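Long-range contacts in uncharacterized protein (Acinetobacter baumannii, PDB 4PAR), which is probably a DNA endonuclease that recognises and cleaves DNA containing 5-hydroxymethylcytosine, pairing a nuclease-like N-terminal region with an SRA-like region: residues R15-T20 with L42-Q47; Q48-S53 with D93-S98; S53-A58 with I99-S104. The protein carries 3 engineered substitutions. All coordinates share one frame; numbering follows the deposited sequence.

Interaction 1: residues R15-T20 with L42-Q47; sequences RQLGRT and LKFVTQ
Gln16, bent at chi2 (-71°), turns its CD toward Thr46, whose OG1 stands between its own backbone N and carbonyl carbon (chi1 56°). Gln16 OE1 receives Thr46 N at 2.9 Å in a nearly straight bond (176° at the hydrogen). Within its own segment the same oxygen also accepts from Arg19 NH2 at 2.8 Å, and the two donors arrive from opposite faces of the amide plane, so the glutamine oxygen is gripped twice. Thr46 OG1 plays both roles. It donates to Gln16 O, a backbone carbonyl in the C-terminal part of helix 7-16, and it accepts from Arg19 NE at 2.7 Å, lying close to the guanidinium plane. The threonine hydroxyl thus lies between the helix carbonyl and Arg19 NE. Farther along, Gln47 slides antiparallel past Arg19, its CD 3.5 Å from Arg19 CD, and its NE2 bonds Thr20 O at 3.0 Å. An apolar patch lies beside the hydrogen-bonded group, where Phe44 CE1 meets Gln16 CB at 3.8 Å and Leu17 CD2 at 4.2 Å.

Asn278 takes up Gln16 NE2 through its side chain and Arg19 NH1 through its carbonyl, linking these side chains to the SRA-like region. Tyr28 of the second subunit packs on Leu17, and Thr20 lies against a DNA phosphate. Helix 26-37 covers the apolar side, with Val30 touching Leu17 and Thr46 and Ile34 touching Phe44, while Leu62 closes over Phe44 and Thr46, so that both are packed between helix 26-37 and strand 57-64 of the mixed sheet.

Interaction 2: residues Q48-S53 with D93-S98; sequences QFVRLS and DEPLYS
Leu52 and Glu94 are the residues at which the two backbones come nearest, 6.7 Å from CA to CA, and no backbone-to-backbone hydrogen bond joins the segments. Strand 48-51 runs out at Leu52, after which Ser53 takes up helical backbone angles and turns the chain. Opposite, Glu94 and Pro95 are extended and lead through Leu96 into strand 97-99. The contact is carried mainly by side chains, with one weak bond from a backbone N-H.

Glu94 reaches across with an extended chain: its CG stands anti to its own carbonyl carbon, and chi2 (-178°) carries CD straight on toward the turn. The carboxylate oxygen OE2 takes the hydroxyl of Ser53, OG to OE2 2.7 Å, on its syn side and 22° out of the carboxylate plane. Ser53 N adds a weak bond to Glu94 OE2 at 3.3 Å, so OE2 is gripped by the hydroxyl and only weakly approached by the backbone N-H. The other oxygen, Glu94 OE1, lies 3.6 Å from Leu52 CB, where the two side chains cross at a slant.

Nearer the Glu94 backbone the contact is apolar. Leu52 slides past Pro95 in the opposite sense, with Leu52 CD2 3.6 Å from Pro95 CD. Val50 meets the same ring tip to tip, its CG2 3.9 Å from Pro95 CG. Ala58 of strand 57-64 touches Val50, Leu52 and Pro95 alike. His70 of strand 69-74 lies on Val50, and Glu72 of that strand and Ile120 of strand 119-124 lie on Pro95, which places the proline over one face of the mixed sheet containing strands 45-51, 57-64, 69-74 and 119-124.

Interaction 3: residues S53-A58 with I99-S104; sequences SNKKIA and ISQTES
One backbone hydrogen bond between Ile57, at the start of strand 57-64, and Ile99, at the end of strand 97-99, fastens the strand-to-helix junction 99-104 to the central sheet. Ile99 N donates to Ile57 O at 2.9 Å, the donor standing nearly in line with the carbonyl bond (167° at the oxygen) but the bond bent at the hydrogen (136°). Beyond it, Ile57 reaches the short helix 101-104: its CD1 rests 3.6 Å from Ser104 CB. The hydroxyl of Ser104 is turned back to Ser100 O, OG to O 3.1 Å, within the helix's first turn. Gln101, bent at chi2 (78°), also meets Lys56, crossing its aliphatic stem obliquely, with Gln101 NE2 3.4 Å from Lys56 CG. Lys55 CE touches Gln101 CG at 4.0 Å, the chains crossing at about a right angle. The charged end of Lys56 goes past this contact to a salt bridge with Glu86 and a hydrogen bond with Ser98.

Asn54 OD1 accepts Lys56 N at 3.1 Å, shaping the turn that feeds strand 57-64. The arrangement is an Asx turn in the loop of a β-hairpin, followed by one backbone hydrogen bond to a neighbouring two-stranded hairpin.

How the interactions relate
Following the chain, interaction 1 closes first: it folds the end of helix 7-16 back onto the start of strand 45-51, with helix 26-37 lying in the intervening loop. Interaction 2 opens where interaction 1 ends, on the same strand, and their centres are about 17 Å apart. Interaction 3 opens at the shared Ser53, before interaction 2 has closed at 93-98, and closes at 99-104; the two loops therefore cross, and their centres are about 9 Å apart. Val50 O and Ala58 N, 2.9 Å apart, pair strands 45-51 and 57-64 between them. Together the three tie helix 7-16, the mixed sheet and the 85-99 hairpin together within the nuclease-like region.

Interaction 1: residues R15-T20 with L42-Q47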
loop_
_atom_site.group_PDB
_atom_site.type_symbol
_atom_site.label_atom_id
_atom_site.label_comp_id
_atom_site.label_asym_id
_atom_site.label_seq_id
_atom_site.Cartn_x
_atom_site.Cartn_y
_atom_site.Cartn_z
ATOM N N ARG F 15 -10.782 -2.065 -17.801
ATOM C CA ARG F 15 -10.139 -2.621 -16.614
ATOM C C ARG F 15 -10.050 -4.150 -16.632
ATOM O O ARG F 15 -9.110 -4.710 -16.079
ATOM C CB ARG F 15 -10.863 -2.155 -15.350
ATOM C CG ARG F 15 -10.804 -0.653 -15.149
ATOM C CD ARG F 15 -11.442 -0.246 -13.845
ATOM N NE ARG F 15 -10.623 -0.639 -12.707
ATOM C CZ ARG F 15 -10.934 -0.378 -11.443
ATOM N NH1 ARG F 15 -12.053 0.277 -11.157
ATOM N NH2 ARG F 15 -10.129 -0.772 -10.466
ATOM N N GLN F 16 -11.009 -4.829 -17.257
ATOM C CA GLN F 16 -10.939 -6.289 -17.345
ATOM C C GLN F 16 -9.809 -6.721 -18.272
ATOM O O GLN F 16 -9.169 -7.745 -18.045
ATOM C CB GLN F 16 -12.265 -6.890 -17.832
ATOM C CG GLN F 16 -13.434 -6.763 -16.851
ATOM C CD GLN F 16 -13.304 -7.648 -15.618
ATOM O OE1 GLN F 16 -12.674 -8.705 -15.651
ATOM N NE2 GLN F 16 -13.912 -7.216 -14.524
ATOM N N LEU F 17 -9.571 -5.934 -19.317
ATOM C CA LEU F 17 -8.518 -6.231 -20.278
ATOM C C LEU F 17 -7.225 -5.507 -19.909
ATOM O O LEU F 17 -6.219 -5.589 -20.619
ATOM C CB LEU F 17 -8.965 -5.853 -21.688
ATOM C CG LEU F 17 -10.230 -6.571 -22.146
ATOM C CD1 LEU F 17 -10.669 -6.112 -23.513
ATOM C CD2 LEU F 17 -10.022 -8.066 -22.139
ATOM N N GLY F 18 -7.264 -4.793 -18.790
ATOM C CA GLY F 18 -6.117 -4.045 -18.317
ATOM C C GLY F 18 -5.443 -4.606 -17.080
ATOM O O GLY F 18 -4.651 -3.917 -16.443
ATOM N N ARG F 19 -5.759 -5.847 -16.724
ATOM C CA ARG F 19 -5.172 -6.454 -15.531
ATOM C C ARG F 19 -3.714 -6.784 -15.771
ATOM O O ARG F 19 -3.317 -7.066 -16.902
ATOM C CB ARG F 19 -5.912 -7.729 -15.131
ATOM C CG ARG F 19 -7.319 -7.538 -14.617
ATOM C CD ARG F 19 -7.869 -8.868 -14.157
ATOM N NE ARG F 19 -9.326 -8.901 -14.127
ATOM C CZ ARG F 19 -10.052 -8.476 -13.103
ATOM N NH1 ARG F 19 -9.447 -7.970 -12.036
ATOM N NH2 ARG F 19 -11.376 -8.548 -13.150
ATOM N N THR F 20 -2.920 -6.759 -14.704
ATOM C CA THR F 20 -1.533 -7.192 -14.793
ATOM C C THR F 20 -1.503 -8.682 -15.167
ATOM O O THR F 20 -2.139 -9.511 -14.517
ATOM C CB THR F 20 -0.761 -6.920 -13.475
ATOM O OG1 THR F 20 0.518 -7.563 -13.522
ATOM C CG2 THR F 20 -1.532 -7.420 -12.271
ATOM N N LEU F 42 -22.937 -9.984 -23.845
ATOM C CA LEU F 42 -22.249 -11.035 -23.105
ATOM C C LEU F 42 -21.306 -10.458 -22.057
ATOM O O LEU F 42 -20.297 -9.848 -22.394
ATOM C CB LEU F 42 -21.457 -11.927 -24.062
ATOM C CG LEU F 42 -22.111 -13.208 -24.574
ATOM C CD1 LEU F 42 -23.518 -12.949 -25.085
ATOM C CD2 LEU F 42 -21.247 -13.807 -25.668
ATOM N N LYS F 43 -21.627 -10.658 -20.785
ATOM C CA LYS F 43 -20.732 -10.223 -19.722
ATOM C C LYS F 43 -19.529 -11.147 -19.697
ATOM O O LYS F 43 -19.656 -12.338 -19.981
ATOM C CB LYS F 43 -21.445 -10.215 -18.364
ATOM C CG LYS F 43 -20.592 -9.694 -17.216
ATOM C CD LYS F 43 -21.377 -9.607 -15.914
ATOM C CE LYS F 43 -20.486 -9.151 -14.765
ATOM N NZ LYS F 43 -21.227 -9.027 -13.477
ATOM N N PHE F 44 -18.359 -10.600 -19.382
ATOM C CA PHE F 44 -17.159 -11.423 -19.272
ATOM C C PHE F 44 -16.275 -10.970 -18.115
ATOM O O PHE F 44 -16.325 -9.811 -17.693
ATOM C CB PHE F 44 -16.368 -11.412 -20.582
ATOM C CG PHE F 44 -15.777 -10.073 -20.932
ATOM C CD1 PHE F 44 -14.540 -9.692 -20.437
ATOM C CD2 PHE F 44 -16.446 -9.211 -21.772
ATOM C CE1 PHE F 44 -14.001 -8.475 -20.756
ATOM C CE2 PHE F 44 -15.906 -7.987 -22.094
ATOM C CZ PHE F 44 -14.684 -7.620 -21.586
ATOM N N VAL F 45 -15.476 -11.899 -17.598
ATOM C CA VAL F 45 -14.569 -11.617 -16.489
ATOM C C VAL F 45 -13.194 -12.207 -16.797
ATOM O O VAL F 45 -13.093 -13.339 -17.272
ATOM C CB VAL F 45 -15.090 -12.206 -15.149
ATOM C CG1 VAL F 45 -14.246 -11.723 -13.980
ATOM C CG2 VAL F 45 -16.544 -11.855 -14.928
ATOM N N THR F 46 -12.138 -11.444 -16.537
ATOM C CA THR F 46 -10.778 -11.960 -16.695
ATOM C C THR F 46 -10.160 -12.319 -15.352
ATOM O O THR F 46 -10.394 -11.642 -14.352
ATOM C CB THR F 46 -9.846 -10.953 -17.397
ATOM O OG1 THR F 46 -9.854 -9.712 -16.681
ATOM C CG2 THR F 46 -10.278 -10.726 -18.841
ATOM N N GLN F 47 -9.364 -13.382 -15.344
ATOM C CA GLN F 47 -8.685 -13.842 -14.140
ATOM C C GLN F 47 -9.690 -14.196 -13.055
ATOM O O GLN F 47 -9.545 -13.803 -11.898
ATOM C CB GLN F 47 -7.700 -12.789 -13.645
ATOM C CG GLN F 47 -6.669 -12.428 -14.678
ATOM C CD GLN F 47 -5.611 -11.510 -14.137
ATOM O OE1 GLN F 47 -5.611 -11.178 -12.952
ATOM N NE2 GLN F 47 -4.692 -11.091 -15.003
#

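Interaction 2: residues Q48-S53 with D93-S98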
loop_
_atom_site.group_PDB
_atom_site.type_symbol
_atom_site.label_atom_id
_atom_site.label_comp_id
_atom_site.label_asym_id
_atom_site.label_seq_id
_atom_site.Cartn_x
_atom_site.Cartn_y
_atom_site.Cartn_z
ATOM N N GLN F 48 -10.711 -14.949 -13.446
ATOM C CA GLN F 48 -11.745 -15.365 -12.514
ATOM C C GLN F 48 -11.221 -16.476 -11.634
ATOM O O GLN F 48 -10.783 -17.512 -12.140
ATOM C CB GLN F 48 -12.997 -15.829 -13.258
ATOM C CG GLN F 48 -14.054 -16.438 -12.364
ATOM C CD GLN F 48 -14.627 -15.450 -11.374
ATOM O OE1 GLN F 48 -15.145 -14.402 -11.753
ATOM N NE2 GLN F 48 -14.533 -15.778 -10.092
ATOM N N PHE F 49 -11.254 -16.250 -10.320
ATOM C CA PHE F 49 -10.876 -17.280 -9.352
ATOM C C PHE F 49 -11.904 -18.406 -9.307
ATOM O O PHE F 49 -13.104 -18.148 -9.226
ATOM C CB PHE F 49 -10.722 -16.684 -7.956
ATOM C CG PHE F 49 -9.500 -15.835 -7.784
ATOM C CD1 PHE F 49 -8.264 -16.418 -7.563
ATOM C CD2 PHE F 49 -9.589 -14.453 -7.820
ATOM C CE1 PHE F 49 -7.137 -15.642 -7.392
ATOM C CE2 PHE F 49 -8.467 -13.668 -7.649
ATOM C CZ PHE F 49 -7.239 -14.264 -7.434
ATOM N N VAL F 50 -11.436 -19.650 -9.361
ATOM C CA VAL F 50 -12.328 -20.807 -9.260
ATOM C C VAL F 50 -11.837 -21.814 -8.229
ATOM O O VAL F 50 -10.667 -21.812 -7.859
ATOM C CB VAL F 50 -12.481 -21.515 -10.603
ATOM C CG1 VAL F 50 -13.000 -20.541 -11.642
ATOM C CG2 VAL F 50 -11.154 -22.101 -11.036
ATOM N N ARG F 51 -12.735 -22.671 -7.757
ATOM C CA ARG F 51 -12.363 -23.657 -6.748
ATOM C C ARG F 51 -12.432 -25.065 -7.305
ATOM O O ARG F 51 -13.504 -25.545 -7.672
ATOM C CB ARG F 51 -13.260 -23.538 -5.523
ATOM C CG ARG F 51 -12.830 -24.418 -4.383
ATOM C CD ARG F 51 -13.622 -24.100 -3.136
ATOM N NE ARG F 51 -13.425 -22.724 -2.690
ATOM C CZ ARG F 51 -12.393 -22.324 -1.955
ATOM N NH1 ARG F 51 -11.457 -23.192 -1.594
ATOM N NH2 ARG F 51 -12.295 -21.055 -1.583
ATOM N N LEU F 52 -11.276 -25.716 -7.368
ATOM C CA LEU F 52 -11.178 -27.061 -7.914
ATOM C C LEU F 52 -11.752 -28.095 -6.961
ATOM O O LEU F 52 -12.235 -27.769 -5.875
ATOM C CB LEU F 52 -9.727 -27.425 -8.213
ATOM C CG LEU F 52 -8.855 -26.505 -9.052
ATOM C CD1 LEU F 52 -7.484 -27.138 -9.187
ATOM C CD2 LEU F 52 -9.478 -26.275 -10.411
ATOM N N SER F 53 -11.662 -29.354 -7.369
ATOM C CA SER F 53 -12.176 -30.463 -6.573
ATOM C C SER F 53 -11.523 -30.574 -5.214
ATOM O O SER F 53 -12.167 -30.987 -4.263
ATOM C CB SER F 53 -11.986 -31.779 -7.314
ATOM O OG SER F 53 -12.689 -31.768 -8.548
ATOM N N ASP F 93 -12.560 -30.913 -16.848
ATOM C CA ASP F 93 -13.224 -29.624 -17.031
ATOM C C ASP F 93 -12.679 -28.521 -16.116
ATOM O O ASP F 93 -13.282 -27.455 -15.994
ATOM C CB ASP F 93 -14.735 -29.777 -16.845
ATOM C CG ASP F 93 -15.483 -29.768 -18.172
ATOM O OD1 ASP F 93 -15.153 -28.922 -19.033
ATOM O OD2 ASP F 93 -16.388 -30.609 -18.360
ATOM N N GLU F 94 -11.563 -28.792 -15.446
ATOM C CA GLU F 94 -10.967 -27.817 -14.538
ATOM C C GLU F 94 -9.651 -27.275 -15.100
ATOM O O GLU F 94 -8.980 -27.958 -15.871
ATOM C CB GLU F 94 -10.737 -28.455 -13.168
ATOM C CG GLU F 94 -11.994 -29.005 -12.526
ATOM C CD GLU F 94 -11.729 -29.585 -11.154
ATOM O OE1 GLU F 94 -10.541 -29.731 -10.797
ATOM O OE2 GLU F 94 -12.705 -29.894 -10.435
ATOM N N PRO F 95 -9.283 -26.036 -14.724
ATOM C CA PRO F 95 -8.086 -25.393 -15.285
ATOM C C PRO F 95 -6.788 -26.129 -14.967
ATOM O O PRO F 95 -6.740 -26.933 -14.039
ATOM C CB PRO F 95 -8.094 -24.010 -14.628
ATOM C CG PRO F 95 -8.914 -24.172 -13.406
ATOM C CD PRO F 95 -9.970 -25.157 -13.763
ATOM N N LEU F 96 -5.751 -25.865 -15.752
ATOM C CA LEU F 96 -4.453 -26.500 -15.548
ATOM C C LEU F 96 -3.586 -25.724 -14.556
ATOM O O LEU F 96 -2.608 -26.252 -14.025
ATOM C CB LEU F 96 -3.710 -26.636 -16.881
ATOM C CG LEU F 96 -4.059 -27.746 -17.878
ATOM C CD1 LEU F 96 -5.439 -28.323 -17.653
ATOM C CD2 LEU F 96 -3.942 -27.216 -19.297
ATOM N N TYR F 97 -3.952 -24.473 -14.299
ATOM C CA TYR F 97 -3.110 -23.593 -13.497
ATOM C C TYR F 97 -3.743 -23.313 -12.154
ATOM O O TYR F 97 -4.909 -22.931 -12.086
ATOM C CB TYR F 97 -2.852 -22.269 -14.217
ATOM C CG TYR F 97 -2.164 -22.394 -15.554
ATOM C CD1 TYR F 97 -2.894 -22.649 -16.705
ATOM C CD2 TYR F 97 -0.787 -22.238 -15.669
ATOM C CE1 TYR F 97 -2.280 -22.756 -17.932
ATOM C CE2 TYR F 97 -0.161 -22.343 -16.895
ATOM C CZ TYR F 97 -0.915 -22.603 -18.024
ATOM O OH TYR F 97 -0.318 -22.712 -19.256
ATOM N N SER F 98 -2.968 -23.483 -11.090
ATOM C CA SER F 98 -3.490 -23.309 -9.743
ATOM C C SER F 98 -2.564 -22.445 -8.898
ATOM O O SER F 98 -1.529 -21.992 -9.370
ATOM C CB SER F 98 -3.697 -24.669 -9.083
ATOM O OG SER F 98 -2.514 -25.444 -9.152
#

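Interaction 3: residues S53-A58 with I99-S104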
loop_
_atom_site.group_PDB
_atom_site.type_symbol
_atom_site.label_atom_id
_atom_site.label_comp_id
_atom_site.label_asym_id
_atom_site.label_seq_id
_atom_site.Cartn_x
_atom_site.Cartn_y
_atom_site.Cartn_z
ATOM N N SER F 53 -11.662 -29.354 -7.369
ATOM C CA SER F 53 -12.176 -30.463 -6.573
ATOM C C SER F 53 -11.523 -30.574 -5.214
ATOM O O SER F 53 -12.167 -30.987 -4.263
ATOM C CB SER F 53 -11.986 -31.779 -7.314
ATOM O OG SER F 53 -12.689 -31.768 -8.548
ATOM N N ASN F 54 -10.265 -30.166 -5.114
ATOM C CA ASN F 54 -9.428 -30.578 -3.987
ATOM C C ASN F 54 -9.320 -29.740 -2.725
ATOM O O ASN F 54 -8.801 -30.244 -1.737
ATOM C CB ASN F 54 -8.002 -30.782 -4.485
ATOM C CG ASN F 54 -7.669 -29.872 -5.626
ATOM O OD1 ASN F 54 -8.329 -28.845 -5.853
ATOM N ND2 ASN F 54 -6.635 -30.226 -6.348
ATOM N N LYS F 55 -9.911 -28.541 -2.740
ATOM C CA LYS F 55 -9.594 -27.383 -1.886
ATOM C C LYS F 55 -8.602 -26.386 -2.489
ATOM O O LYS F 55 -8.349 -25.345 -1.902
ATOM C CB LYS F 55 -8.989 -27.751 -0.527
ATOM C CG LYS F 55 -7.461 -27.963 -0.562
ATOM C CD LYS F 55 -6.902 -28.229 0.817
ATOM C CE LYS F 55 -5.403 -28.608 0.784
ATOM N NZ LYS F 55 -5.082 -30.023 0.420
ATOM N N LYS F 56 -7.995 -26.693 -3.631
ATOM C CA LYS F 56 -7.015 -25.771 -4.193
ATOM C C LYS F 56 -7.708 -24.654 -4.966
ATOM O O LYS F 56 -8.780 -24.858 -5.539
ATOM C CB LYS F 56 -6.004 -26.494 -5.111
ATOM C CG LYS F 56 -4.983 -27.349 -4.362
ATOM C CD LYS F 56 -4.039 -28.074 -5.323
ATOM C CE LYS F 56 -3.341 -27.099 -6.251
ATOM N NZ LYS F 56 -2.418 -27.793 -7.188
ATOM N N ILE F 57 -7.105 -23.467 -4.979
ATOM C CA ILE F 57 -7.694 -22.332 -5.696
ATOM C C ILE F 57 -7.002 -22.116 -7.035
ATOM O O ILE F 57 -5.782 -21.980 -7.103
ATOM C CB ILE F 57 -7.624 -21.035 -4.874
ATOM C CG1 ILE F 57 -8.178 -21.268 -3.465
ATOM C CG2 ILE F 57 -8.388 -19.912 -5.575
ATOM C CD1 ILE F 57 -8.052 -20.072 -2.560
ATOM N N ALA F 58 -7.802 -22.072 -8.095
ATOM C CA ALA F 58 -7.301 -21.919 -9.452
ATOM C C ALA F 58 -7.828 -20.639 -10.071
ATOM O O ALA F 58 -8.557 -19.891 -9.424
ATOM C CB ALA F 58 -7.700 -23.111 -10.288
ATOM N N ILE F 99 -2.946 -22.213 -7.648
ATOM C CA ILE F 99 -2.150 -21.396 -6.743
ATOM C C ILE F 99 -1.662 -22.250 -5.585
ATOM O O ILE F 99 -2.376 -23.143 -5.131
ATOM C CB ILE F 99 -2.965 -20.213 -6.195
ATOM C CG1 ILE F 99 -3.755 -19.547 -7.318
ATOM C CG2 ILE F 99 -2.063 -19.210 -5.497
ATOM C CD1 ILE F 99 -2.889 -19.024 -8.442
ATOM N N SER F 100 -0.449 -21.984 -5.109
ATOM C CA SER F 100 0.070 -22.690 -3.940
ATOM C C SER F 100 -0.836 -22.469 -2.732
ATOM O O SER F 100 -1.314 -21.357 -2.505
ATOM C CB SER F 100 1.499 -22.239 -3.627
ATOM O OG SER F 100 1.679 -20.863 -3.919
ATOM N N GLN F 101 -1.074 -23.536 -1.970
ATOM C CA GLN F 101 -1.974 -23.493 -0.813
ATOM C C GLN F 101 -1.590 -22.410 0.188
ATOM O O GLN F 101 -2.445 -21.885 0.900
ATOM C CB GLN F 101 -2.010 -24.851 -0.106
ATOM C CG GLN F 101 -2.851 -25.914 -0.803
ATOM C CD GLN F 101 -2.154 -26.544 -2.001
ATOM O OE1 GLN F 101 -1.386 -25.891 -2.708
ATOM N NE2 GLN F 101 -2.419 -27.825 -2.228
ATOM N N THR F 102 -0.301 -22.087 0.238
ATOM C CA THR F 102 0.186 -21.000 1.080
ATOM C C THR F 102 -0.368 -19.656 0.605
ATOM O O THR F 102 -0.734 -18.804 1.417
ATOM C CB THR F 102 1.730 -20.950 1.101
ATOM O OG1 THR F 102 2.236 -21.026 -0.240
ATOM C CG2 THR F 102 2.290 -22.110 1.913
ATOM N N GLU F 103 -0.433 -19.473 -0.710
ATOM C CA GLU F 103 -0.979 -18.244 -1.274
ATOM C C GLU F 103 -2.495 -18.338 -1.421
ATOM O O GLU F 103 -3.166 -17.340 -1.676
ATOM C CB GLU F 103 -0.335 -17.938 -2.629
ATOM C CG GLU F 103 1.192 -17.918 -2.624
ATOM C CD GLU F 103 1.777 -16.608 -2.122
ATOM O OE1 GLU F 103 1.279 -16.072 -1.109
ATOM O OE2 GLU F 103 2.740 -16.113 -2.745
ATOM N N SER F 104 -3.029 -19.542 -1.256
ATOM C CA SER F 104 -4.466 -19.757 -1.382
ATOM C C SER F 104 -5.217 -19.288 -0.136
ATOM O O SER F 104 -6.314 -18.735 -0.236
ATOM C CB SER F 104 -4.765 -21.235 -1.654
ATOM O OG SER F 104 -4.339 -21.618 -2.954
#